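Local coordinates for protein glucosidase (Croceicoccus marinus, PDB 5Z3K) that probably hydrolyses O-glycosidic bonds, as a beta-glucosidase of glycoside hydrolase family 39, at residues Thr331-Leu336 / Ser473-Ile478; Ala287-Gln292 / Arg371-Asn376; Ala7-Asn12 / Asn355-Leu360; Ala282-Ala287 / Gln335-Thr340. All coordinates share one frame; numbering follows the deposited sequence.

Interaction 1: residues Thr331-Leu336 / Ser473-Ile478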
loop_
_atom_site.group_PDB
_atom_site.type_symbol
_atom_site.label_atom_id
_atom_site.label_comp_id
_atom_site.label_asym_id
_atom_site.label_seq_id
_atom_site.Cartn_x
_atom_site.Cartn_y
_atom_site.Cartn_z
ATOM N N THR A 331 -0.268 -14.170 -1.380
ATOM C CA THR A 331 1.094 -13.776 -1.717
ATOM C C THR A 331 1.343 -13.936 -3.208
ATOM O O THR A 331 2.138 -13.189 -3.786
ATOM C CB THR A 331 2.122 -14.578 -0.904
ATOM O OG1 THR A 331 2.024 -15.971 -1.209
ATOM C CG2 THR A 331 1.891 -14.389 0.596
ATOM N N GLY A 332 0.668 -14.891 -3.849
ATOM C CA GLY A 332 0.809 -15.027 -5.282
ATOM C C GLY A 332 0.238 -13.821 -6.004
ATOM O O GLY A 332 0.896 -13.224 -6.857
ATOM N N ALA A 333 -0.991 -13.434 -5.647
ATOM C CA ALA A 333 -1.598 -12.254 -6.261
ATOM C C ALA A 333 -0.769 -11.005 -5.986
ATOM O O ALA A 333 -0.625 -10.138 -6.857
ATOM C CB ALA A 333 -3.032 -12.072 -5.757
ATOM N N PHE A 334 -0.208 -10.900 -4.781
ATOM C CA PHE A 334 0.616 -9.744 -4.442
ATOM C C PHE A 334 1.796 -9.602 -5.398
ATOM O O PHE A 334 2.090 -8.496 -5.869
ATOM C CB PHE A 334 1.093 -9.861 -2.996
ATOM C CG PHE A 334 1.915 -8.686 -2.521
ATOM C CD1 PHE A 334 1.303 -7.510 -2.102
ATOM C CD2 PHE A 334 3.300 -8.766 -2.479
ATOM C CE1 PHE A 334 2.059 -6.432 -1.648
ATOM C CE2 PHE A 334 4.069 -7.691 -2.026
ATOM C CZ PHE A 334 3.446 -6.522 -1.617
ATOM N N GLN A 335 2.469 -10.716 -5.723
ATOM C CA GLN A 335 3.588 -10.660 -6.655
ATOM C C GLN A 335 3.123 -10.350 -8.075
ATOM O O GLN A 335 3.744 -9.535 -8.765
ATOM C CB GLN A 335 4.363 -11.978 -6.628
ATOM C CG GLN A 335 5.088 -12.243 -5.302
ATOM C CD GLN A 335 5.652 -13.652 -5.237
ATOM O OE1 GLN A 335 6.741 -13.920 -5.742
ATOM N NE2 GLN A 335 4.906 -14.557 -4.627
ATOM N N LEU A 336 2.054 -11.001 -8.546
ATOM C CA LEU A 336 1.621 -10.766 -9.923
ATOM C C LEU A 336 1.147 -9.328 -10.113
ATOM O O LEU A 336 1.371 -8.730 -11.175
ATOM C CB LEU A 336 0.513 -11.736 -10.308
ATOM C CG LEU A 336 0.779 -13.231 -10.123
ATOM C CD1 LEU A 336 -0.369 -13.994 -10.745
ATOM C CD2 LEU A 336 2.109 -13.649 -10.721
ATOM N N SER A 473 -12.753 -15.766 -7.922
ATOM C CA SER A 473 -11.706 -15.845 -6.899
ATOM C C SER A 473 -10.419 -16.438 -7.472
ATOM O O SER A 473 -9.772 -17.286 -6.847
ATOM C CB SER A 473 -12.173 -16.619 -5.663
ATOM O OG SER A 473 -13.390 -16.082 -5.149
ATOM N N GLY A 474 -10.050 -15.990 -8.665
ATOM C CA GLY A 474 -8.792 -16.381 -9.275
ATOM C C GLY A 474 -8.128 -15.187 -9.925
ATOM O O GLY A 474 -8.790 -14.228 -10.336
ATOM N N VAL A 475 -6.798 -15.251 -9.999
ATOM C CA VAL A 475 -5.952 -14.189 -10.530
ATOM C C VAL A 475 -4.973 -14.809 -11.518
ATOM O O VAL A 475 -4.349 -15.836 -11.219
ATOM C CB VAL A 475 -5.193 -13.446 -9.404
ATOM C CG1 VAL A 475 -4.309 -12.340 -9.983
ATOM C CG2 VAL A 475 -6.181 -12.867 -8.387
ATOM N N GLU A 476 -4.896 -14.238 -12.714
ATOM C CA GLU A 476 -3.998 -14.760 -13.734
ATOM C C GLU A 476 -3.126 -13.701 -14.404
ATOM O O GLU A 476 -3.607 -12.637 -14.795
ATOM C CB GLU A 476 -4.791 -15.525 -14.798
ATOM C CG GLU A 476 -3.928 -16.342 -15.746
ATOM C CD GLU A 476 -4.570 -17.663 -16.124
ATOM O OE1 GLU A 476 -5.165 -17.744 -17.220
ATOM O OE2 GLU A 476 -4.480 -18.619 -15.327
ATOM N N LEU A 477 -1.840 -14.007 -14.531
ATOM C CA LEU A 477 -0.893 -13.129 -15.207
ATOM C C LEU A 477 -0.455 -13.830 -16.475
ATOM O O LEU A 477 0.045 -14.955 -16.418
ATOM C CB LEU A 477 0.327 -12.810 -14.338
ATOM C CG LEU A 477 1.409 -11.972 -15.023
ATOM C CD1 LEU A 477 0.864 -10.586 -15.337
ATOM C CD2 LEU A 477 2.650 -11.855 -14.118
ATOM N N ILE A 478 -0.666 -13.183 -17.608
ATOM C CA ILE A 478 -0.184 -13.665 -18.890
ATOM C C ILE A 478 1.030 -12.834 -19.239
ATOM O O ILE A 478 0.947 -11.601 -19.292
ATOM C CB ILE A 478 -1.256 -13.546 -19.986
ATOM C CG1 ILE A 478 -2.536 -14.272 -19.570
ATOM C CG2 ILE A 478 -0.692 -14.027 -21.331
ATOM C CD1 ILE A 478 -2.324 -15.727 -19.172
#
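Leu336 and Leu477 approach at a slant, the helix residue spreading both methyls over the near side of the strand residue. CD1 of Leu336 rests 3.8 Å from CB of Leu477, while CD2 of Leu336 lies 3.9 Å from CD2 of Leu477. The torsions account for this: Leu336 has CG anti to its carbonyl carbon (chi1 -54°) and CD1 extended, which carries the fork to the strand. Val475 divides its methyls between two helix residues, CG1 going to Leu336 CD1 at 4.3 Å and CG2 to Ala333 CB at 4.2 Å. Ala333 and Leu336, one helical turn apart, are thus matched with Val475 and Leu477, alternate residues of one strand face. Segments 331-336 and 474-478 cross at 35° with their axes 9.0 Å apart, so this part of helix 329-341 packs against strand 474-482 of the mixed sheet. Replacing Leu336 with an alanine would probably leave Leu477 CB and its CD2 methyl without the methyls that pack on them and open a gap beside Val475. Glu476, between the two, points away and forms salt bridges with Arg442 and Arg444. No hydrogen bond joins the segments; with the closest contacts all carbon to carbon in a buried place, the attachment depends on shape and exclusion of water.

Interaction 2: residues Ala287-Gln292 / Arg371-Asn376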
loop_
_atom_site.group_PDB
_atom_site.type_symbol
_atom_site.label_atom_id
_atom_site.label_comp_id
_atom_site.label_asym_id
_atom_site.label_seq_id
_atom_site.Cartn_x
_atom_site.Cartn_y
_atom_site.Cartn_z
ATOM N N ALA A 287 -8.601 -4.719 -6.614
ATOM C CA ALA A 287 -8.486 -3.396 -5.999
ATOM C C ALA A 287 -7.321 -2.610 -6.590
ATOM O O ALA A 287 -7.443 -1.413 -6.880
ATOM C CB ALA A 287 -8.322 -3.526 -4.477
ATOM N N ALA A 288 -6.163 -3.267 -6.741
ATOM C CA ALA A 288 -5.029 -2.626 -7.394
ATOM C C ALA A 288 -5.385 -2.158 -8.804
ATOM O O ALA A 288 -5.029 -1.047 -9.203
ATOM C CB ALA A 288 -3.844 -3.592 -7.435
ATOM N N ILE A 289 -6.085 -2.995 -9.579
ATOM C CA ILE A 289 -6.442 -2.601 -10.939
ATOM C C ILE A 289 -7.367 -1.392 -10.913
ATOM O O ILE A 289 -7.164 -0.419 -11.651
ATOM C CB ILE A 289 -7.070 -3.781 -11.701
ATOM C CG1 ILE A 289 -5.994 -4.858 -11.911
ATOM C CG2 ILE A 289 -7.638 -3.306 -13.048
ATOM C CD1 ILE A 289 -6.500 -6.205 -12.452
ATOM N N TYR A 290 -8.393 -1.430 -10.060
ATOM C CA TYR A 290 -9.345 -0.324 -10.047
ATOM C C TYR A 290 -8.701 0.963 -9.543
ATOM O O TYR A 290 -9.042 2.045 -10.031
ATOM C CB TYR A 290 -10.574 -0.671 -9.197
ATOM C CG TYR A 290 -11.478 -1.695 -9.852
ATOM C CD1 TYR A 290 -11.735 -1.653 -11.217
ATOM C CD2 TYR A 290 -12.054 -2.721 -9.105
ATOM C CE1 TYR A 290 -12.547 -2.603 -11.825
ATOM C CE2 TYR A 290 -12.867 -3.684 -9.706
ATOM C CZ TYR A 290 -13.114 -3.608 -11.065
ATOM O OH TYR A 290 -13.916 -4.552 -11.660
HETATM N N MSE A 291 -7.764 0.888 -8.597
HETATM C CA MSE A 291 -7.217 2.127 -8.052
HETATM C C MSE A 291 -6.135 2.700 -8.963
HETATM O O MSE A 291 -5.693 3.823 -8.761
HETATM C CB MSE A 291 -6.668 1.911 -6.634
HETATM C CG MSE A 291 -5.340 1.185 -6.591
HETATM SE SE MSE A 291 -4.620 1.193 -4.779
HETATM C CE MSE A 291 -5.843 -0.058 -3.922
ATOM N N GLN A 292 -5.703 1.934 -9.972
ATOM C CA GLN A 292 -4.762 2.484 -10.943
ATOM C C GLN A 292 -5.358 3.685 -11.668
ATOM O O GLN A 292 -4.625 4.582 -12.098
ATOM C CB GLN A 292 -4.336 1.398 -11.938
ATOM C CG GLN A 292 -3.402 1.859 -13.069
ATOM C CD GLN A 292 -1.962 2.139 -12.637
ATOM O OE1 GLN A 292 -1.201 2.766 -13.380
ATOM N NE2 GLN A 292 -1.579 1.672 -11.446
ATOM N N ARG A 371 2.800 -7.702 -19.995
ATOM C CA ARG A 371 2.132 -8.332 -18.854
ATOM C C ARG A 371 0.647 -8.000 -18.867
ATOM O O ARG A 371 0.276 -6.825 -18.939
ATOM C CB ARG A 371 2.744 -7.885 -17.528
ATOM C CG ARG A 371 4.153 -8.399 -17.343
ATOM C CD ARG A 371 4.744 -8.095 -15.962
ATOM N NE ARG A 371 6.051 -8.737 -15.896
ATOM C CZ ARG A 371 7.176 -8.150 -15.506
ATOM N NH1 ARG A 371 7.180 -6.882 -15.099
ATOM N NH2 ARG A 371 8.303 -8.852 -15.512
ATOM N N ILE A 372 -0.195 -9.027 -18.771
ATOM C CA ILE A 372 -1.648 -8.850 -18.754
ATOM C C ILE A 372 -2.179 -9.520 -17.497
ATOM O O ILE A 372 -2.083 -10.747 -17.346
ATOM C CB ILE A 372 -2.335 -9.413 -20.009
ATOM C CG1 ILE A 372 -1.809 -8.737 -21.283
ATOM C CG2 ILE A 372 -3.844 -9.220 -19.882
ATOM C CD1 ILE A 372 -0.981 -9.679 -22.185
ATOM N N LEU A 373 -2.722 -8.715 -16.593
ATOM C CA LEU A 373 -3.190 -9.161 -15.290
ATOM C C LEU A 373 -4.709 -9.199 -15.301
ATOM O O LEU A 373 -5.342 -8.238 -15.740
ATOM C CB LEU A 373 -2.695 -8.208 -14.201
ATOM C CG LEU A 373 -3.155 -8.540 -12.788
ATOM C CD1 LEU A 373 -2.406 -9.795 -12.280
ATOM C CD2 LEU A 373 -2.896 -7.376 -11.873
ATOM N N ILE A 374 -5.288 -10.304 -14.835
ATOM C CA ILE A 374 -6.729 -10.508 -14.832
ATOM C C ILE A 374 -7.147 -11.036 -13.470
ATOM O O ILE A 374 -6.620 -12.055 -13.012
ATOM C CB ILE A 374 -7.170 -11.508 -15.921
ATOM C CG1 ILE A 374 -6.676 -11.083 -17.304
ATOM C CG2 ILE A 374 -8.691 -11.699 -15.875
ATOM C CD1 ILE A 374 -6.744 -12.213 -18.330
ATOM N N SER A 375 -8.116 -10.376 -12.841
ATOM C CA SER A 375 -8.715 -10.898 -11.616
ATOM C C SER A 375 -10.203 -11.089 -11.833
ATOM O O SER A 375 -10.876 -10.199 -12.366
ATOM C CB SER A 375 -8.483 -9.981 -10.414
ATOM O OG SER A 375 -9.063 -10.542 -9.235
ATOM N N ASN A 376 -10.706 -12.247 -11.421
ATOM C CA ASN A 376 -12.130 -12.560 -11.449
ATOM C C ASN A 376 -12.605 -12.603 -10.000
ATOM O O ASN A 376 -12.470 -13.626 -9.322
ATOM C CB ASN A 376 -12.372 -13.889 -12.176
ATOM C CG ASN A 376 -13.832 -14.110 -12.510
ATOM O OD1 ASN A 376 -14.666 -13.223 -12.309
ATOM N ND2 ASN A 376 -14.150 -15.285 -13.032
#
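No aromatic ring or side-chain amide takes part where Ile289 meets Leu373; the flat groups nearest the touch are peptide groups of the strand, with Leu373 O 4.0 Å and Ser375 N 4.5 Å from the CD1 methyl of Ile289. The setting is the seam between a TIM barrel and its accessory beta sheet: helix 277-291 follows the seventh barrel strand, and strand 369-376 belongs to the mixed sheet laid against it. Ile289 is the one helix residue of 287-292 that reaches the strand. Its CD1 is anti to CA (chi2 170°), which extends the longer branch outward. Leu373, with CG anti to the backbone N (chi1 178°), sends its CD2 methyl back to the helix, and the two side chains cross obliquely. The evidence that this is a small contact is consistent: the nearest CA atoms, those of Ile289 and Leu373, stand 8.5 Å apart, and only 115 Å² is buried. Ser375 also points its CB at the helix, but its hydroxyl bonds to an earlier turn of the helix, to the carbonyl O of Ala282. That bond ties the same helix to the same strand by polar means. Ile289 packs further on Ala358 and Leu360 of strand 357-363. At the centre, CD2 of Leu373 is 3.8 Å from CD1 of Ile289 and 4.0 Å from CG1 of Ile289.

Interaction 3: residues Ala7-Asn12 / Asn355-Leu360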
loop_
_atom_site.group_PDB
_atom_site.type_symbol
_atom_site.label_atom_id
_atom_site.label_comp_id
_atom_site.label_asym_id
_atom_site.label_seq_id
_atom_site.Cartn_x
_atom_site.Cartn_y
_atom_site.Cartn_z
ATOM N N ALA A 7 -15.478 -14.252 -20.858
ATOM C CA ALA A 7 -15.131 -12.862 -21.095
ATOM C C ALA A 7 -14.228 -12.736 -22.317
ATOM O O ALA A 7 -13.388 -13.596 -22.588
ATOM C CB ALA A 7 -14.444 -12.269 -19.866
ATOM N N LYS A 8 -14.392 -11.637 -23.052
ATOM C CA LYS A 8 -13.650 -11.404 -24.286
ATOM C C LYS A 8 -12.766 -10.174 -24.121
ATOM O O LYS A 8 -13.272 -9.052 -24.007
ATOM C CB LYS A 8 -14.617 -11.241 -25.465
ATOM C CG LYS A 8 -15.203 -12.578 -25.910
ATOM C CD LYS A 8 -16.445 -12.380 -26.747
ATOM C CE LYS A 8 -17.045 -13.708 -27.193
ATOM N NZ LYS A 8 -18.275 -13.482 -28.011
ATOM N N LEU A 9 -11.447 -10.379 -24.137
ATOM C CA LEU A 9 -10.482 -9.321 -23.882
ATOM C C LEU A 9 -9.616 -9.098 -25.107
ATOM O O LEU A 9 -9.285 -10.044 -25.825
ATOM C CB LEU A 9 -9.584 -9.653 -22.684
ATOM C CG LEU A 9 -10.319 -9.862 -21.366
ATOM C CD1 LEU A 9 -9.410 -10.512 -20.328
ATOM C CD2 LEU A 9 -10.827 -8.511 -20.894
ATOM N N SER A 10 -9.247 -7.845 -25.345
ATOM C CA SER A 10 -8.318 -7.533 -26.416
ATOM C C SER A 10 -7.321 -6.492 -25.938
ATOM O O SER A 10 -7.688 -5.541 -25.242
ATOM C CB SER A 10 -9.050 -7.023 -27.667
ATOM O OG SER A 10 -10.016 -6.062 -27.310
ATOM N N VAL A 11 -6.064 -6.676 -26.340
ATOM C CA VAL A 11 -4.952 -5.804 -25.983
ATOM C C VAL A 11 -4.224 -5.398 -27.255
ATOM O O VAL A 11 -3.963 -6.241 -28.119
ATOM C CB VAL A 11 -3.979 -6.509 -25.020
ATOM C CG1 VAL A 11 -2.646 -5.753 -24.936
ATOM C CG2 VAL A 11 -4.613 -6.667 -23.652
ATOM N N ASN A 12 -3.913 -4.112 -27.379
ATOM C CA ASN A 12 -2.996 -3.626 -28.405
ATOM C C ASN A 12 -1.635 -3.458 -27.742
ATOM O O ASN A 12 -1.432 -2.521 -26.965
ATOM C CB ASN A 12 -3.471 -2.306 -29.019
ATOM C CG ASN A 12 -2.653 -1.907 -30.248
ATOM O OD1 ASN A 12 -1.462 -2.209 -30.338
ATOM N ND2 ASN A 12 -3.292 -1.215 -31.196
ATOM N N ASN A 355 -17.463 -4.751 -12.176
ATOM C CA ASN A 355 -18.117 -5.643 -11.221
ATOM C C ASN A 355 -17.220 -6.796 -10.785
ATOM O O ASN A 355 -17.715 -7.865 -10.416
ATOM C CB ASN A 355 -19.403 -6.228 -11.791
ATOM C CG ASN A 355 -20.122 -5.276 -12.689
ATOM O OD1 ASN A 355 -20.149 -5.462 -13.905
ATOM N ND2 ASN A 355 -20.714 -4.248 -12.104
ATOM N N GLY A 356 -15.909 -6.610 -10.843
ATOM C CA GLY A 356 -14.989 -7.575 -10.279
ATOM C C GLY A 356 -14.191 -8.373 -11.288
ATOM O O GLY A 356 -13.285 -9.116 -10.878
ATOM N N PHE A 357 -14.482 -8.263 -12.587
ATOM C CA PHE A 357 -13.642 -8.893 -13.610
ATOM C C PHE A 357 -12.707 -7.813 -14.145
ATOM O O PHE A 357 -12.971 -7.167 -15.160
ATOM C CB PHE A 357 -14.454 -9.555 -14.720
ATOM C CG PHE A 357 -13.625 -10.456 -15.597
ATOM C CD1 PHE A 357 -13.308 -11.743 -15.185
ATOM C CD2 PHE A 357 -13.126 -10.003 -16.812
ATOM C CE1 PHE A 357 -12.521 -12.577 -15.970
ATOM C CE2 PHE A 357 -12.342 -10.833 -17.612
ATOM C CZ PHE A 357 -12.034 -12.120 -17.190
ATOM N N ALA A 358 -11.592 -7.627 -13.444
ATOM C CA ALA A 358 -10.697 -6.495 -13.660
ATOM C C ALA A 358 -9.475 -6.940 -14.445
ATOM O O ALA A 358 -8.931 -8.015 -14.192
ATOM C CB ALA A 358 -10.262 -5.904 -12.322
ATOM N N ALA A 359 -9.039 -6.110 -15.386
ATOM C CA ALA A 359 -7.904 -6.460 -16.219
ATOM C C ALA A 359 -7.056 -5.221 -16.460
ATOM O O ALA A 359 -7.563 -4.097 -16.512
ATOM C CB ALA A 359 -8.366 -7.085 -17.547
ATOM N N LEU A 360 -5.753 -5.451 -16.623
ATOM C CA LEU A 360 -4.759 -4.395 -16.708
ATOM C C LEU A 360 -3.597 -4.911 -17.542
ATOM O O LEU A 360 -3.183 -6.065 -17.388
ATOM C CB LEU A 360 -4.285 -3.983 -15.301
ATOM C CG LEU A 360 -3.201 -2.912 -15.169
ATOM C CD1 LEU A 360 -3.678 -1.560 -15.669
ATOM C CD2 LEU A 360 -2.733 -2.790 -13.712
#
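Phe357, the first strand residue after Gly356, makes the main touch with Ala7 and Leu9. Gly356 has a positive phi (109°), at which a side chain would jam against the preceding carbonyl O; the turn there leads directly into the strand. Phe357 holds CG anti to its backbone N (chi1 -167°), sending the ring across to segment 7-12. CB of Ala7 lies obliquely against it, 3.4 Å from CE2 and 3.6 Å from CZ of Phe357. CD1 of Leu9 arrives at the ring edge, near its plane, 4.0 Å from CE2 of Phe357. An alanine in place of Phe357 would probably open a gap beside Ala7 and Leu9, and Tyr421, whose ring meets this one edge-to-face, would lose its partner. Next, Ala358 turns to helix 277-291. Ala359 comes back to segment 7-12, its CB 4.4 Å from CD2 of Leu9, and Leu360 points away. The axes of 7-12 and 357-360 run at 14° and come within 9.6 Å, about two strand spacings, as expected with strand 345-350 between them in the sheet; only side chains on one face reach across. The contact is apolar, one aromatic ring and methyl groups, and its cohesion comes from close packing and the exclusion of water.

Interaction 4: residues Ala282-Ala287 / Gln335-Thr340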
loop_
_atom_site.group_PDB
_atom_site.type_symbol
_atom_site.label_atom_id
_atom_site.label_comp_id
_atom_site.label_asym_id
_atom_site.label_seq_id
_atom_site.Cartn_x
_atom_site.Cartn_y
_atom_site.Cartn_z
ATOM N N ALA A 282 -8.061 -12.497 -4.958
ATOM C CA ALA A 282 -8.757 -11.897 -6.091
ATOM C C ALA A 282 -9.176 -10.470 -5.768
ATOM O O ALA A 282 -9.121 -9.587 -6.634
ATOM C CB ALA A 282 -9.969 -12.745 -6.482
ATOM N N PHE A 283 -9.583 -10.225 -4.522
ATOM C CA PHE A 283 -9.947 -8.869 -4.113
ATOM C C PHE A 283 -8.774 -7.918 -4.277
ATOM O O PHE A 283 -8.918 -6.824 -4.836
ATOM C CB PHE A 283 -10.438 -8.858 -2.659
ATOM C CG PHE A 283 -10.760 -7.476 -2.125
ATOM C CD1 PHE A 283 -9.754 -6.629 -1.656
ATOM C CD2 PHE A 283 -12.080 -7.026 -2.087
ATOM C CE1 PHE A 283 -10.069 -5.348 -1.161
ATOM C CE2 PHE A 283 -12.399 -5.770 -1.587
ATOM C CZ PHE A 283 -11.394 -4.923 -1.134
ATOM N N LEU A 284 -7.600 -8.298 -3.754
ATOM C CA LEU A 284 -6.510 -7.332 -3.743
ATOM C C LEU A 284 -5.992 -7.074 -5.156
ATOM O O LEU A 284 -5.590 -5.945 -5.462
ATOM C CB LEU A 284 -5.401 -7.789 -2.789
ATOM C CG LEU A 284 -4.414 -8.863 -3.203
ATOM C CD1 LEU A 284 -3.170 -8.205 -3.790
ATOM C CD2 LEU A 284 -4.063 -9.732 -1.984
ATOM N N ALA A 285 -6.059 -8.070 -6.046
ATOM C CA ALA A 285 -5.692 -7.818 -7.435
ATOM C C ALA A 285 -6.704 -6.895 -8.115
ATOM O O ALA A 285 -6.319 -5.953 -8.820
ATOM C CB ALA A 285 -5.544 -9.140 -8.195
ATOM N N ALA A 286 -8.002 -7.135 -7.913
ATOM C CA ALA A 286 -8.995 -6.235 -8.499
ATOM C C ALA A 286 -8.884 -4.830 -7.914
ATOM O O ALA A 286 -9.043 -3.837 -8.634
ATOM C CB ALA A 286 -10.412 -6.781 -8.294
ATOM N N ALA A 287 -8.601 -4.719 -6.614
ATOM C CA ALA A 287 -8.486 -3.396 -5.999
ATOM C C ALA A 287 -7.321 -2.610 -6.590
ATOM O O ALA A 287 -7.443 -1.413 -6.880
ATOM C CB ALA A 287 -8.322 -3.526 -4.477
ATOM N N GLN A 335 2.469 -10.716 -5.723
ATOM C CA GLN A 335 3.588 -10.660 -6.655
ATOM C C GLN A 335 3.123 -10.350 -8.075
ATOM O O GLN A 335 3.744 -9.535 -8.765
ATOM C CB GLN A 335 4.363 -11.978 -6.628
ATOM C CG GLN A 335 5.088 -12.243 -5.302
ATOM C CD GLN A 335 5.652 -13.652 -5.237
ATOM O OE1 GLN A 335 6.741 -13.920 -5.742
ATOM N NE2 GLN A 335 4.906 -14.557 -4.627
ATOM N N LEU A 336 2.054 -11.001 -8.546
ATOM C CA LEU A 336 1.621 -10.766 -9.923
ATOM C C LEU A 336 1.147 -9.328 -10.113
ATOM O O LEU A 336 1.371 -8.730 -11.175
ATOM C CB LEU A 336 0.513 -11.736 -10.308
ATOM C CG LEU A 336 0.779 -13.231 -10.123
ATOM C CD1 LEU A 336 -0.369 -13.994 -10.745
ATOM C CD2 LEU A 336 2.109 -13.649 -10.721
ATOM N N VAL A 337 0.482 -8.763 -9.100
ATOM C CA VAL A 337 0.096 -7.351 -9.158
ATOM C C VAL A 337 1.332 -6.465 -9.277
ATOM O O VAL A 337 1.428 -5.610 -10.164
ATOM C CB VAL A 337 -0.742 -6.963 -7.923
ATOM C CG1 VAL A 337 -0.800 -5.461 -7.786
ATOM C CG2 VAL A 337 -2.146 -7.559 -7.994
ATOM N N GLY A 338 2.291 -6.640 -8.369
ATOM C CA GLY A 338 3.461 -5.781 -8.390
ATOM C C GLY A 338 4.230 -5.868 -9.691
ATOM O O GLY A 338 4.743 -4.863 -10.189
ATOM N N GLN A 339 4.331 -7.076 -10.257
ATOM C CA GLN A 339 5.028 -7.221 -11.522
ATOM C C GLN A 339 4.310 -6.459 -12.626
ATOM O O GLN A 339 4.951 -5.868 -13.502
ATOM C CB GLN A 339 5.172 -8.699 -11.873
ATOM C CG GLN A 339 6.153 -9.401 -10.926
ATOM C CD GLN A 339 5.963 -10.897 -10.877
ATOM O OE1 GLN A 339 5.209 -11.470 -11.660
ATOM N NE2 GLN A 339 6.649 -11.544 -9.938
ATOM N N THR A 340 2.979 -6.467 -12.596
ATOM C CA THR A 340 2.214 -5.734 -13.596
ATOM C C THR A 340 2.390 -4.233 -13.420
ATOM O O THR A 340 2.575 -3.508 -14.407
ATOM C CB THR A 340 0.735 -6.117 -13.516
ATOM O OG1 THR A 340 0.604 -7.531 -13.689
ATOM C CG2 THR A 340 -0.058 -5.409 -14.603
#
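Two neighbouring helices of the TIM barrel meet here: helix 277-291, which follows the seventh barrel strand, and helix 329-341, which comes after the eighth. Ala285 and Val337 are the closest pair by CA atoms, 6.1 Å apart, a spacing that the small alanine side chain allows. One methyl does the work. CG2 of Val337 rests 3.6 Å from CA and 3.8 Å from CB of Ala285, pressing on the helix backbone as well as on the side chain. It stands anti to its own carbonyl carbon, CG1 taking the place anti to N (chi1 164°). CD1 of Leu284 approaches the same CG2 of Val337 more distantly, at 4.4 Å. Within the second helix, Thr340 turns its hydroxyl back onto its own helix, and OG1 donates to Leu336 O at 2.9 Å, tilted 24° from the carbonyl plane; Thr340 N reaches that oxygen from the opposite face. This carbonyl thus receives two bonds. Beyond this contact, Leu284 touches Trp265 of barrel strand 259-266. On the side of the mixed sheet, Ala285 packs on Ser375 and Val475, and Val337 on Leu373, which places the helix pair between barrel strand 259-266 and strands 369-376 and 474-482 of the mixed sheet.

All four contacts are mainly buried and apolar, and none has a hydrogen bond across its segments. Interaction 4, its centre about 11 Å from that of the chain, pairs two barrel helices; interactions 1 and 2 set those same helices, 329-341 and 277-291 respectively, on neighbouring strands of the mixed sheet. Interaction 3 is the most peripheral, its centre about 23 Å from that of the chain, and the only one joining strand to strand and using an aromatic ring. Polar ties run between contacts: Glu476 N to Ile374 O connects interactions 1 and 2, Leu373 N to Leu360 O connects 2 and 3, and Arg371 NH1 to Gln339 O connects 2 and 4.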